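Local coordinates for protein anaerobically-induced outer membrane porin OprE (Pseudomonas aeruginosa, PDB 4FRX) that probably acts as a porin of the OprD family, forming a beta-barrel channel that lets small solutes cross the outer membrane, at residues S115-P126 with V141-D152. Residues are numbered along the deposited sequence; the frame is centred on the assembly and turned at random.
Sequences SNTEFRYGTLQP and VTFEGGQVTSTD. With C8E ((hydroxyethyloxy)tri(ethyloxy)octane), chain G.
E118, R120, G122 and L124 each trade a pair of backbone hydrogen bonds with T149, Q147, G145 and F143, giving an antiparallel ladder; the axes of strands 117-121 and 142-150 run 172° apart. At one end the carboxylate of D152 gathers four donors. D152 OD1 takes S115 OG at 2.8 Å and N116 ND2, which arrive from opposite faces of its plane. D152 OD2 takes N116 N on its syn side and T117 OG1 (2.8 Å) through its anti lone pair. T117 OG1 in turn accepts from S150 OG, so the hydroxyls relay toward the carboxylate. These are neighbouring staves of the porin's beta-barrel wall. F119, Y121 and V148 share one face, where a detergent molecule lies against Y121, as expected for the membrane side; E118, R120 and Q147 occupy the other. There R120 NH1 bridges to E118 OE2 (2.9 Å), while NH2 pairs with D63, and Q147 OE1 bonds to Y197. The strand bends at G122, where a side chain would be driven into the preceding carbonyl oxygen. Just beyond it, T123 OG1 donates to E144 OE1 at 3.0 Å, reached because the glutamate folds back at chi2 (-67°). The L124 methyl CD1 rests on the G145-G146 backbone, 3.5 Å from G145 C; P126 CD packs against F143 CD1.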
loop_
_atom_site.group_PDB
_atom_site.type_symbol
_atom_site.label_atom_id
_atom_site.label_comp_id
_atom_site.label_asym_id
_atom_site.label_seq_id
_atom_site.Cartn_x
_atom_site.Cartn_y
_atom_site.Cartn_z
ATOM N N SER A 115 -17.259 -22.797 -6.684
ATOM C CA SER A 115 -16.306 -22.943 -7.781
ATOM C C SER A 115 -15.043 -22.119 -7.501
ATOM O O SER A 115 -14.319 -22.400 -6.547
ATOM C CB SER A 115 -16.951 -22.569 -9.123
ATOM O OG SER A 115 -16.182 -23.056 -10.211
ATOM N N ASN A 116 -14.789 -21.102 -8.323
ATOM C CA ASN A 116 -13.635 -20.224 -8.126
ATOM C C ASN A 116 -14.053 -18.798 -7.791
ATOM O O ASN A 116 -13.375 -17.837 -8.154
ATOM C CB ASN A 116 -12.734 -20.225 -9.366
ATOM C CG ASN A 116 -12.105 -21.577 -9.617
ATOM O OD1 ASN A 116 -11.210 -22.001 -8.887
ATOM N ND2 ASN A 116 -12.571 -22.261 -10.650
ATOM N N THR A 117 -15.180 -18.685 -7.100
ATOM C CA THR A 117 -15.727 -17.408 -6.683
ATOM C C THR A 117 -15.876 -17.401 -5.174
ATOM O O THR A 117 -16.648 -18.181 -4.619
ATOM C CB THR A 117 -17.101 -17.173 -7.307
ATOM O OG1 THR A 117 -16.973 -17.144 -8.741
ATOM C CG2 THR A 117 -17.699 -15.859 -6.814
ATOM N N GLU A 118 -15.134 -16.521 -4.510
ATOM C CA GLU A 118 -15.109 -16.501 -3.049
ATOM C C GLU A 118 -15.652 -15.191 -2.487
ATOM O O GLU A 118 -15.327 -14.116 -2.988
ATOM C CB GLU A 118 -13.682 -16.761 -2.550
ATOM C CG GLU A 118 -13.553 -16.877 -1.039
ATOM C CD GLU A 118 -12.103 -17.042 -0.609
ATOM O OE1 GLU A 118 -11.231 -17.129 -1.496
ATOM O OE2 GLU A 118 -11.830 -17.065 0.609
ATOM N N PHE A 119 -16.501 -15.302 -1.467
ATOM C CA PHE A 119 -17.009 -14.156 -0.720
ATOM C C PHE A 119 -16.329 -14.112 0.635
ATOM O O PHE A 119 -16.215 -15.135 1.298
ATOM C CB PHE A 119 -18.517 -14.275 -0.509
ATOM C CG PHE A 119 -19.106 -13.160 0.321
ATOM C CD1 PHE A 119 -18.988 -11.837 -0.082
ATOM C CD2 PHE A 119 -19.768 -13.436 1.511
ATOM C CE1 PHE A 119 -19.530 -10.804 0.682
ATOM C CE2 PHE A 119 -20.307 -12.412 2.279
ATOM C CZ PHE A 119 -20.187 -11.093 1.863
ATOM N N ARG A 120 -15.861 -12.940 1.041
ATOM C CA ARG A 120 -15.178 -12.798 2.323
ATOM C C ARG A 120 -15.817 -11.677 3.101
ATOM O O ARG A 120 -16.064 -10.604 2.560
ATOM C CB ARG A 120 -13.688 -12.498 2.129
ATOM C CG ARG A 120 -12.903 -13.676 1.650
ATOM C CD ARG A 120 -11.488 -13.308 1.251
ATOM N NE ARG A 120 -10.589 -13.209 2.394
ATOM C CZ ARG A 120 -10.150 -14.264 3.071
ATOM N NH1 ARG A 120 -10.550 -15.481 2.720
ATOM N NH2 ARG A 120 -9.324 -14.108 4.099
ATOM N N TYR A 121 -16.060 -11.921 4.378
ATOM C CA TYR A 121 -16.792 -10.982 5.202
ATOM C C TYR A 121 -16.109 -10.815 6.569
ATOM O O TYR A 121 -16.053 -11.748 7.346
ATOM C CB TYR A 121 -18.219 -11.515 5.371
ATOM C CG TYR A 121 -19.192 -10.561 6.000
ATOM C CD1 TYR A 121 -19.742 -9.520 5.267
ATOM C CD2 TYR A 121 -19.593 -10.719 7.318
ATOM C CE1 TYR A 121 -20.655 -8.653 5.832
ATOM C CE2 TYR A 121 -20.504 -9.854 7.897
ATOM C CZ TYR A 121 -21.033 -8.822 7.148
ATOM O OH TYR A 121 -21.943 -7.957 7.716
ATOM N N GLY A 122 -15.608 -9.621 6.854
ATOM C CA GLY A 122 -14.798 -9.395 8.032
ATOM C C GLY A 122 -13.485 -8.722 7.670
ATOM O O GLY A 122 -13.454 -7.722 6.951
ATOM N N THR A 123 -12.391 -9.272 8.166
ATOM C CA THR A 123 -11.088 -8.673 7.941
ATOM C C THR A 123 -10.582 -8.910 6.515
ATOM O O THR A 123 -10.586 -10.038 6.025
ATOM C CB THR A 123 -10.078 -9.174 8.981
ATOM O OG1 THR A 123 -10.626 -8.966 10.288
ATOM C CG2 THR A 123 -8.752 -8.420 8.855
ATOM N N LEU A 124 -10.153 -7.829 5.865
ATOM C CA LEU A 124 -9.688 -7.868 4.478
ATOM C C LEU A 124 -8.357 -7.133 4.379
ATOM O O LEU A 124 -8.115 -6.177 5.112
ATOM C CB LEU A 124 -10.717 -7.185 3.562
ATOM C CG LEU A 124 -12.132 -7.781 3.522
ATOM C CD1 LEU A 124 -13.135 -6.868 2.819
ATOM C CD2 LEU A 124 -12.096 -9.170 2.872
ATOM N N GLN A 125 -7.510 -7.560 3.449
ATOM C CA GLN A 125 -6.238 -6.887 3.175
ATOM C C GLN A 125 -6.016 -6.817 1.674
ATOM O O GLN A 125 -5.201 -7.555 1.136
ATOM C CB GLN A 125 -5.078 -7.652 3.823
ATOM C CG GLN A 125 -5.052 -7.529 5.353
ATOM C CD GLN A 125 -3.873 -8.250 5.971
ATOM O OE1 GLN A 125 -3.780 -9.466 5.893
ATOM N NE2 GLN A 125 -2.966 -7.501 6.582
ATOM N N PRO A 126 -6.747 -5.924 0.986
ATOM C CA PRO A 126 -6.655 -5.877 -0.477
ATOM C C PRO A 126 -5.302 -5.334 -0.960
ATOM O O PRO A 126 -4.674 -4.555 -0.263
ATOM C CB PRO A 126 -7.785 -4.916 -0.875
ATOM C CG PRO A 126 -8.687 -4.822 0.352
ATOM C CD PRO A 126 -7.774 -5.014 1.521
ATOM N N VAL A 141 -1.633 -2.949 8.232
ATOM C CA VAL A 141 -2.976 -2.396 8.188
ATOM C C VAL A 141 -3.948 -3.502 7.815
ATOM O O VAL A 141 -3.620 -4.371 7.005
ATOM C CB VAL A 141 -3.076 -1.257 7.135
ATOM C CG1 VAL A 141 -4.543 -0.852 6.873
ATOM C CG2 VAL A 141 -2.242 -0.042 7.555
ATOM N N THR A 142 -5.142 -3.473 8.402
ATOM C CA THR A 142 -6.239 -4.311 7.950
ATOM C C THR A 142 -7.479 -3.454 7.715
ATOM O O THR A 142 -7.607 -2.363 8.269
ATOM C CB THR A 142 -6.575 -5.444 8.962
ATOM O OG1 THR A 142 -7.067 -4.881 10.185
ATOM C CG2 THR A 142 -5.334 -6.306 9.254
ATOM N N PHE A 143 -8.404 -3.957 6.906
ATOM C CA PHE A 143 -9.671 -3.256 6.665
ATOM C C PHE A 143 -10.781 -4.186 7.123
ATOM O O PHE A 143 -10.565 -5.389 7.262
ATOM C CB PHE A 143 -9.875 -2.962 5.180
ATOM C CG PHE A 143 -8.939 -1.941 4.622
ATOM C CD1 PHE A 143 -7.696 -2.314 4.130
ATOM C CD2 PHE A 143 -9.301 -0.603 4.577
ATOM C CE1 PHE A 143 -6.829 -1.359 3.603
ATOM C CE2 PHE A 143 -8.440 0.343 4.054
ATOM C CZ PHE A 143 -7.203 -0.032 3.580
ATOM N N GLU A 144 -11.970 -3.636 7.348
ATOM C CA GLU A 144 -13.139 -4.477 7.582
ATOM C C GLU A 144 -14.149 -4.239 6.476
ATOM O O GLU A 144 -14.422 -3.098 6.125
ATOM C CB GLU A 144 -13.791 -4.152 8.931
ATOM C CG GLU A 144 -12.892 -4.338 10.149
ATOM C CD GLU A 144 -12.521 -5.789 10.390
ATOM O OE1 GLU A 144 -11.316 -6.067 10.596
ATOM O OE2 GLU A 144 -13.434 -6.648 10.384
ATOM N N GLY A 145 -14.733 -5.302 5.942
ATOM C CA GLY A 145 -15.736 -5.123 4.904
ATOM C C GLY A 145 -16.224 -6.429 4.319
ATOM O O GLY A 145 -16.101 -7.482 4.942
ATOM N N GLY A 146 -16.781 -6.361 3.112
ATOM C CA GLY A 146 -17.254 -7.549 2.417
ATOM C C GLY A 146 -16.682 -7.506 1.014
ATOM O O GLY A 146 -16.557 -6.429 0.446
ATOM N N GLN A 147 -16.348 -8.663 0.449
ATOM C CA GLN A 147 -15.686 -8.712 -0.858
ATOM C C GLN A 147 -15.952 -10.019 -1.604
ATOM O O GLN A 147 -15.920 -11.093 -1.010
ATOM C CB GLN A 147 -14.169 -8.535 -0.660
ATOM C CG GLN A 147 -13.356 -8.632 -1.918
ATOM C CD GLN A 147 -11.862 -8.568 -1.649
ATOM O OE1 GLN A 147 -11.271 -7.492 -1.664
ATOM N NE2 GLN A 147 -11.242 -9.725 -1.449
ATOM N N VAL A 148 -16.199 -9.927 -2.908
ATOM C CA VAL A 148 -16.261 -11.115 -3.753
ATOM C C VAL A 148 -15.144 -11.078 -4.797
ATOM O O VAL A 148 -14.879 -10.048 -5.397
ATOM C CB VAL A 148 -17.640 -11.273 -4.445
ATOM C CG1 VAL A 148 -17.952 -10.078 -5.317
ATOM C CG2 VAL A 148 -17.682 -12.551 -5.269
ATOM N N THR A 149 -14.465 -12.203 -4.985
ATOM C CA THR A 149 -13.444 -12.306 -6.019
ATOM C C THR A 149 -13.762 -13.528 -6.848
ATOM O O THR A 149 -14.325 -14.490 -6.336
ATOM C CB THR A 149 -12.034 -12.488 -5.419
ATOM O OG1 THR A 149 -11.982 -13.729 -4.708
ATOM C CG2 THR A 149 -11.715 -11.358 -4.445
ATOM N N SER A 150 -13.397 -13.509 -8.123
ATOM C CA SER A 150 -13.702 -14.647 -8.980
ATOM C C SER A 150 -12.677 -14.848 -10.093
ATOM O O SER A 150 -12.237 -13.891 -10.714
ATOM C CB SER A 150 -15.101 -14.470 -9.581
ATOM O OG SER A 150 -15.417 -15.521 -10.479
ATOM N N THR A 151 -12.300 -16.100 -10.340
ATOM C CA THR A 151 -11.484 -16.429 -11.504
ATOM C C THR A 151 -12.233 -17.376 -12.447
ATOM O O THR A 151 -11.651 -17.930 -13.373
ATOM C CB THR A 151 -10.101 -17.008 -11.114
ATOM O OG1 THR A 151 -10.263 -18.160 -10.274
ATOM C CG2 THR A 151 -9.282 -15.962 -10.370
ATOM N N ASP A 152 -13.534 -17.520 -12.215
ATOM C CA ASP A 152 -14.397 -18.379 -13.030
ATOM C C ASP A 152 -14.620 -17.861 -14.455
ATOM O O ASP A 152 -14.916 -18.647 -15.355
ATOM C CB ASP A 152 -15.748 -18.611 -12.336
ATOM C CG ASP A 152 -15.686 -19.716 -11.284
ATOM O OD1 ASP A 152 -15.233 -20.837 -11.616
ATOM O OD2 ASP A 152 -16.085 -19.462 -10.122
HETATM C C1 C8E G . -16.684 -29.070 9.229
HETATM C C2 C8E G . -17.409 -28.339 10.351
HETATM C C3 C8E G . -16.874 -26.923 10.530
HETATM C C4 C8E G . -17.977 -25.992 11.020
HETATM C C6 C8E G . -17.600 -22.730 9.742
HETATM C C7 C8E G . -18.320 -21.894 8.693
HETATM C C8 C8E G . -17.910 -20.426 8.739
HETATM O O9 C8E G . -18.989 -19.636 9.193
HETATM C C10 C8E G . -18.644 -18.273 9.236
HETATM C C11 C8E G . -19.269 -17.612 10.456
HETATM O O12 C8E G . -18.525 -17.997 11.591
HETATM C C13 C8E G . -17.363 -17.215 11.798
HETATM C C14 C8E G . -17.700 -15.728 11.850
HETATM O O15 C8E G . -16.521 -14.989 11.614
HETATM C C16 C8E G . -16.656 -13.629 11.946
HETATM C C17 C8E G . -16.986 -12.842 10.683
HETATM O O18 C8E G . -17.205 -11.494 11.025
HETATM C C19 C8E G . -18.515 -11.086 10.704
HETATM O O HOH W 1 -13.005 -12.268 -1.688
HETATM O O HOH W 2 -11.108 -14.102 -2.234
HETATM O O HOH W 3 -13.632 -8.961 11.557
#